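Local coordinates for protein cysteine desulfurase (Fervidobacterium islandicum, PDB 6A6E) that probably uses pyridoxal-5'-phosphate to take the sulfur from L-cysteine, leaving alanine, as a SufS-type cysteine desulfurase, at residues 180-185 / 205-210; 366-371 / 411-416. One frame throughout, in Å; residues are numbered along the deposited sequence.

Contact 1 (180-185 / 205-210); sequences VSITGQ and ATLIVD. With PLP (pyridoxal-5'-phosphate), chain E.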
loop_
_atom_site.group_PDB
_atom_site.type_symbol
_atom_site.label_atom_id
_atom_site.label_comp_id
_atom_site.label_asym_id
_atom_site.label_seq_id
_atom_site.Cartn_x
_atom_site.Cartn_y
_atom_site.Cartn_z
ATOM N N VAL A 180 -25.083 1.542 6.167
ATOM C CA VAL A 180 -25.383 0.471 5.232
ATOM C C VAL A 180 -24.096 0.308 4.363
ATOM O O VAL A 180 -23.630 1.286 3.761
ATOM C CB VAL A 180 -26.577 0.822 4.316
ATOM C CG1 VAL A 180 -26.819 -0.208 3.218
ATOM C CG2 VAL A 180 -27.868 0.899 5.122
ATOM N N SER A 181 -23.522 -0.886 4.319
ATOM C CA SER A 181 -22.364 -1.147 3.467
ATOM C C SER A 181 -22.683 -2.297 2.587
ATOM O O SER A 181 -22.915 -3.380 3.060
ATOM C CB SER A 181 -21.122 -1.454 4.299
ATOM O OG SER A 181 -19.925 -1.394 3.523
ATOM N N ILE A 182 -22.662 -2.088 1.294
ATOM C CA ILE A 182 -23.048 -3.135 0.426
ATOM C C ILE A 182 -22.176 -3.179 -0.808
ATOM O O ILE A 182 -21.682 -2.133 -1.231
ATOM C CB ILE A 182 -24.565 -2.936 0.009
ATOM C CG1 ILE A 182 -25.053 -4.190 -0.734
ATOM C CG2 ILE A 182 -24.748 -1.691 -0.836
ATOM C CD1 ILE A 182 -26.555 -4.303 -0.837
ATOM N N THR A 183 -22.057 -4.367 -1.411
ATOM C CA THR A 183 -21.313 -4.529 -2.625
ATOM C C THR A 183 -22.049 -3.888 -3.799
ATOM O O THR A 183 -23.265 -3.849 -3.864
ATOM C CB THR A 183 -21.030 -6.018 -2.942
ATOM O OG1 THR A 183 -20.220 -6.079 -4.097
ATOM C CG2 THR A 183 -22.328 -6.851 -3.191
ATOM N N GLY A 184 -21.292 -3.286 -4.688
ATOM C CA GLY A 184 -21.830 -2.762 -5.907
ATOM C C GLY A 184 -22.070 -3.902 -6.891
ATOM O O GLY A 184 -22.895 -3.772 -7.825
ATOM N N GLN A 185 -21.335 -5.004 -6.724
ATOM C CA GLN A 185 -21.523 -6.218 -7.532
ATOM C C GLN A 185 -20.786 -7.375 -6.885
ATOM O O GLN A 185 -19.593 -7.226 -6.538
ATOM C CB GLN A 185 -20.939 -6.021 -8.937
ATOM C CG GLN A 185 -20.977 -7.274 -9.820
ATOM C CD GLN A 185 -20.285 -7.084 -11.148
ATOM O OE1 GLN A 185 -19.573 -6.119 -11.338
ATOM N NE2 GLN A 185 -20.519 -7.971 -12.081
ATOM N N ALA A 205 -29.083 6.625 6.244
ATOM C CA ALA A 205 -27.874 5.859 6.589
ATOM C C ALA A 205 -26.655 6.490 5.945
ATOM O O ALA A 205 -26.773 7.208 4.954
ATOM C CB ALA A 205 -28.018 4.400 6.214
ATOM N N THR A 206 -25.503 6.309 6.561
ATOM C CA THR A 206 -24.211 6.486 5.850
ATOM C C THR A 206 -24.113 5.292 4.954
ATOM O O THR A 206 -24.024 4.136 5.428
ATOM C CB THR A 206 -23.017 6.517 6.815
ATOM O OG1 THR A 206 -23.111 7.692 7.596
ATOM C CG2 THR A 206 -21.666 6.595 6.081
ATOM N N LEU A 207 -24.150 5.555 3.664
ATOM C CA LEU A 207 -24.065 4.510 2.650
ATOM C C LEU A 207 -22.642 4.344 2.003
ATOM O O LEU A 207 -22.120 5.237 1.287
ATOM C CB LEU A 207 -25.130 4.728 1.576
ATOM C CG LEU A 207 -25.151 3.759 0.387
ATOM C CD1 LEU A 207 -25.385 2.302 0.743
ATOM C CD2 LEU A 207 -26.218 4.236 -0.577
ATOM N N ILE A 208 -22.093 3.138 2.197
ATOM C CA ILE A 208 -20.833 2.714 1.626
ATOM C C ILE A 208 -21.071 1.648 0.558
ATOM O O ILE A 208 -21.813 0.647 0.769
ATOM C CB ILE A 208 -19.930 2.102 2.736
ATOM C CG1 ILE A 208 -19.764 3.092 3.860
ATOM C CG2 ILE A 208 -18.575 1.643 2.131
ATOM C CD1 ILE A 208 -19.314 2.465 5.155
ATOM N N VAL A 209 -20.399 1.815 -0.581
ATOM C CA VAL A 209 -20.416 0.808 -1.598
ATOM C C VAL A 209 -19.019 0.254 -1.816
ATOM O O VAL A 209 -18.077 1.011 -2.007
ATOM C CB VAL A 209 -21.001 1.383 -2.914
ATOM C CG1 VAL A 209 -20.798 0.448 -4.061
ATOM C CG2 VAL A 209 -22.505 1.645 -2.747
ATOM N N ASP A 210 -18.932 -1.085 -1.741
ATOM C CA ASP A 210 -17.805 -1.836 -2.170
ATOM C C ASP A 210 -17.880 -2.034 -3.657
ATOM O O ASP A 210 -18.579 -2.912 -4.152
ATOM C CB ASP A 210 -17.705 -3.169 -1.369
ATOM C CG ASP A 210 -16.583 -4.121 -1.865
ATOM O OD1 ASP A 210 -15.874 -3.744 -2.789
ATOM O OD2 ASP A 210 -16.463 -5.274 -1.343
HETATM N N1 PLP E . -14.842 -6.833 -2.553
HETATM C C2 PLP E . -15.099 -7.381 -3.712
HETATM C C2A PLP E . -16.508 -7.553 -4.170
HETATM C C3 PLP E . -13.960 -7.850 -4.500
HETATM O O3 PLP E . -14.208 -8.435 -5.658
HETATM C C4 PLP E . -12.593 -7.634 -4.029
HETATM C C4A PLP E . -11.412 -7.983 -4.796
HETATM C C5 PLP E . -12.426 -7.040 -2.698
HETATM C C6 PLP E . -13.578 -6.686 -2.063
HETATM C C5A PLP E . -11.052 -6.848 -2.050
HETATM O O4P PLP E . -10.018 -6.211 -2.785
HETATM P P PLP E . -8.448 -6.151 -2.381
HETATM O O1P PLP E . -8.308 -5.376 -1.132
HETATM O O2P PLP E . -8.088 -7.608 -2.336
HETATM O O3P PLP E . -7.912 -5.406 -3.566
HETATM O O HOH W 1 -18.116 -4.654 -6.265
#

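Contact 2 (366-371 / 411-416); sequences FGVATR and DVLIEG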
loop_
_atom_site.group_PDB
_atom_site.type_symbol
_atom_site.label_atom_id
_atom_site.label_comp_id
_atom_site.label_asym_id
_atom_site.label_seq_id
_atom_site.Cartn_x
_atom_site.Cartn_y
_atom_site.Cartn_z
ATOM N N PHE A 366 -6.186 -27.278 -20.926
ATOM C CA PHE A 366 -6.781 -26.296 -21.861
ATOM C C PHE A 366 -6.242 -24.868 -21.753
ATOM O O PHE A 366 -6.671 -24.012 -22.480
ATOM C CB PHE A 366 -8.281 -26.260 -21.708
ATOM C CG PHE A 366 -8.938 -27.527 -22.080
ATOM C CD1 PHE A 366 -9.058 -28.565 -21.145
ATOM C CD2 PHE A 366 -9.455 -27.687 -23.356
ATOM C CE1 PHE A 366 -9.662 -29.765 -21.509
ATOM C CE2 PHE A 366 -10.046 -28.877 -23.729
ATOM C CZ PHE A 366 -10.160 -29.919 -22.818
ATOM N N GLY A 367 -5.270 -24.644 -20.871
ATOM C CA GLY A 367 -4.651 -23.311 -20.680
ATOM C C GLY A 367 -5.587 -22.223 -20.107
ATOM O O GLY A 367 -5.275 -21.027 -20.157
ATOM N N VAL A 368 -6.709 -22.666 -19.573
ATOM C CA VAL A 368 -7.787 -21.836 -19.095
ATOM C C VAL A 368 -7.556 -21.625 -17.576
ATOM O O VAL A 368 -7.549 -22.606 -16.809
ATOM C CB VAL A 368 -9.134 -22.540 -19.326
ATOM C CG1 VAL A 368 -10.300 -21.795 -18.682
ATOM C CG2 VAL A 368 -9.407 -22.667 -20.824
ATOM N N ALA A 369 -7.438 -20.343 -17.190
ATOM C CA ALA A 369 -7.303 -19.899 -15.795
ATOM C C ALA A 369 -8.642 -19.588 -15.204
ATOM O O ALA A 369 -9.302 -18.710 -15.681
ATOM C CB ALA A 369 -6.383 -18.664 -15.731
ATOM N N THR A 370 -9.050 -20.343 -14.190
ATOM C CA THR A 370 -10.259 -20.116 -13.420
ATOM C C THR A 370 -9.920 -20.291 -11.964
ATOM O O THR A 370 -8.781 -20.630 -11.615
ATOM C CB THR A 370 -11.371 -21.159 -13.724
ATOM O OG1 THR A 370 -10.925 -22.464 -13.354
ATOM C CG2 THR A 370 -11.725 -21.131 -15.210
ATOM N N ARG A 371 -10.885 -20.038 -11.086
ATOM C CA ARG A 371 -10.647 -20.164 -9.675
ATOM C C ARG A 371 -11.705 -21.023 -9.013
ATOM O O ARG A 371 -12.888 -20.888 -9.280
ATOM C CB ARG A 371 -10.653 -18.763 -9.052
ATOM C CG ARG A 371 -10.258 -18.656 -7.581
ATOM C CD ARG A 371 -9.958 -17.181 -7.218
ATOM N NE ARG A 371 -8.691 -16.777 -7.777
ATOM C CZ ARG A 371 -7.536 -16.763 -7.165
ATOM N NH1 ARG A 371 -7.445 -16.973 -5.858
ATOM N NH2 ARG A 371 -6.493 -16.451 -7.868
ATOM N N ASP A 411 -15.534 -20.169 -25.678
ATOM C CA ASP A 411 -15.713 -21.474 -26.375
ATOM C C ASP A 411 -14.660 -22.493 -25.938
ATOM O O ASP A 411 -14.960 -23.682 -25.794
ATOM C CB ASP A 411 -15.620 -21.304 -27.911
ATOM C CG ASP A 411 -16.802 -20.537 -28.493
ATOM O OD1 ASP A 411 -17.809 -20.408 -27.835
ATOM O OD2 ASP A 411 -16.744 -20.068 -29.636
ATOM N N VAL A 412 -13.429 -22.046 -25.701
ATOM C CA VAL A 412 -12.448 -22.938 -25.087
ATOM C C VAL A 412 -12.863 -23.411 -23.691
ATOM O O VAL A 412 -12.680 -24.604 -23.359
ATOM C CB VAL A 412 -11.022 -22.348 -25.094
ATOM C CG1 VAL A 412 -10.005 -23.301 -24.461
ATOM C CG2 VAL A 412 -10.613 -22.004 -26.519
ATOM N N LEU A 413 -13.411 -22.498 -22.856
ATOM C CA LEU A 413 -13.864 -22.878 -21.528
ATOM C C LEU A 413 -14.908 -23.994 -21.669
ATOM O O LEU A 413 -14.853 -25.003 -20.965
ATOM C CB LEU A 413 -14.457 -21.678 -20.770
ATOM C CG LEU A 413 -15.263 -22.025 -19.515
ATOM C CD1 LEU A 413 -14.351 -22.640 -18.470
ATOM C CD2 LEU A 413 -15.990 -20.841 -18.933
ATOM N N ILE A 414 -15.867 -23.799 -22.566
ATOM C CA ILE A 414 -17.015 -24.747 -22.755
ATOM C C ILE A 414 -16.487 -26.119 -23.224
ATOM O O ILE A 414 -16.860 -27.155 -22.645
ATOM C CB ILE A 414 -18.078 -24.195 -23.728
ATOM C CG1 ILE A 414 -18.726 -22.905 -23.172
ATOM C CG2 ILE A 414 -19.197 -25.207 -24.005
ATOM C CD1 ILE A 414 -19.509 -23.017 -21.883
ATOM N N GLU A 415 -15.587 -26.114 -24.207
ATOM C CA GLU A 415 -14.945 -27.325 -24.712
ATOM C C GLU A 415 -14.244 -28.045 -23.546
ATOM O O GLU A 415 -14.322 -29.269 -23.397
ATOM C CB GLU A 415 -13.915 -26.976 -25.814
ATOM C CG GLU A 415 -13.017 -28.129 -26.239
ATOM C CD GLU A 415 -11.893 -27.725 -27.210
ATOM O OE1 GLU A 415 -11.977 -26.647 -27.845
ATOM O OE2 GLU A 415 -10.908 -28.496 -27.351
ATOM N N GLY A 416 -13.532 -27.275 -22.716
ATOM C CA GLY A 416 -12.895 -27.819 -21.529
ATOM C C GLY A 416 -13.827 -28.503 -20.571
ATOM O O GLY A 416 -13.516 -29.614 -20.066
#

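Contact 1 (180-185 / 205-210)
In the pyridoxal-5'-phosphate pocket, beside the pyridine nitrogen, Thr183 and Asp210 end two neighbouring parallel strands of a beta-alpha-beta unit, whose helix 195-201 packs on Val180, Ile182 and Leu207. The ladder runs from Val180 N to Thr206 O (2.9 Å), through bonds that Val180 and Ile182 make with Ile208 and Asp210, to Gly184 N on Asp210 O (2.8 Å). Water 1 also donates to Asp210 O and to Gln185 O, tying the turn after one strand to the end of the other. On the helix side, Val180 CG1 meets Leu207 CD1 at 3.8 Å and Val180 CG2 meets Ala205 CB. On the opposite face Ser181 OG lies 3.6 Å from Ile208 CB but bonds to Asn136. Thr183 OG1, anti to the backbone N (chi1 -176°), donates to Gln185 O at 2.8 Å, from above that carbonyl's plane. Asp210 OD2 comes within 2.6 Å of PLP N1, while OD1 accepts from the backbone N of Ala212, which helps fix the carboxylate's rotation. So close a carboxylate would probably favour a protonated pyridine nitrogen, as in related fold-type I enzymes.

Contact 2 (366-371 / 411-416)
The Phe366 ring lies with one face on Gly416 CA, a CH-pi contact 3.6 Å from the ring centroid and only 7° off the normal, and with Glu415 OE2 in plane at its edge, 3.7 Å from CE2. Tyr419 adds an edge-to-face ring contact. The setting is the end of helix 355-366 and the start of strand 368-373, part of the six-stranded mixed sheet, packed against helix 407-423; Gly367, with positive phi, makes the turn between them. Ring and Glu415 carboxylate planes stand 88° apart. Phe366 CG stands anti to the carbonyl carbon (chi1 -64°); the ring beyond it lies over Gly416, which has no side chain to hold it off. An alanine in place of Phe366 would probably leave Gly416 CA without its aromatic cover and open a gap beside Tyr419. Further along, Val368 spreads its two methyls over successive helix residues: CG2 slides past Val412 CG1 at 3.7 Å, and CG1 meets Leu413 CD1 at 4.1 Å, the Val368 and Leu413 side chains crossing at about a right angle. Leu362 and Ala399 also touch Leu413. No hydrogen bond joins the two segments, and Thr370 OG1 pairs instead with Ser359 OG. Val412 CG1 also rests 3.9 Å from the carbonyl oxygen Phe366 O.

How the contacts relate
Both contacts are largely buried, but the centre of contact 1 lies about 13 Å from the chain's centre and that of contact 2 about 23 Å, on opposite sides of it. Their centres are 33 Å apart and their nearest atoms about 14 Å, and they draw on different strands and, in contact 2, a helix. Contact 1 pairs two strands inside the seven-stranded sheet, held by backbone hydrogen bonds and finished by polar groups at the cofactor. Contact 2 sets a strand of the other, six-stranded sheet against helix 407-423 mainly by apolar and aromatic packing, with the exposed Glu415 at its margin. The second subunit packs on Ala369 and Arg371 in contact 2 but touches neither segment of contact 1.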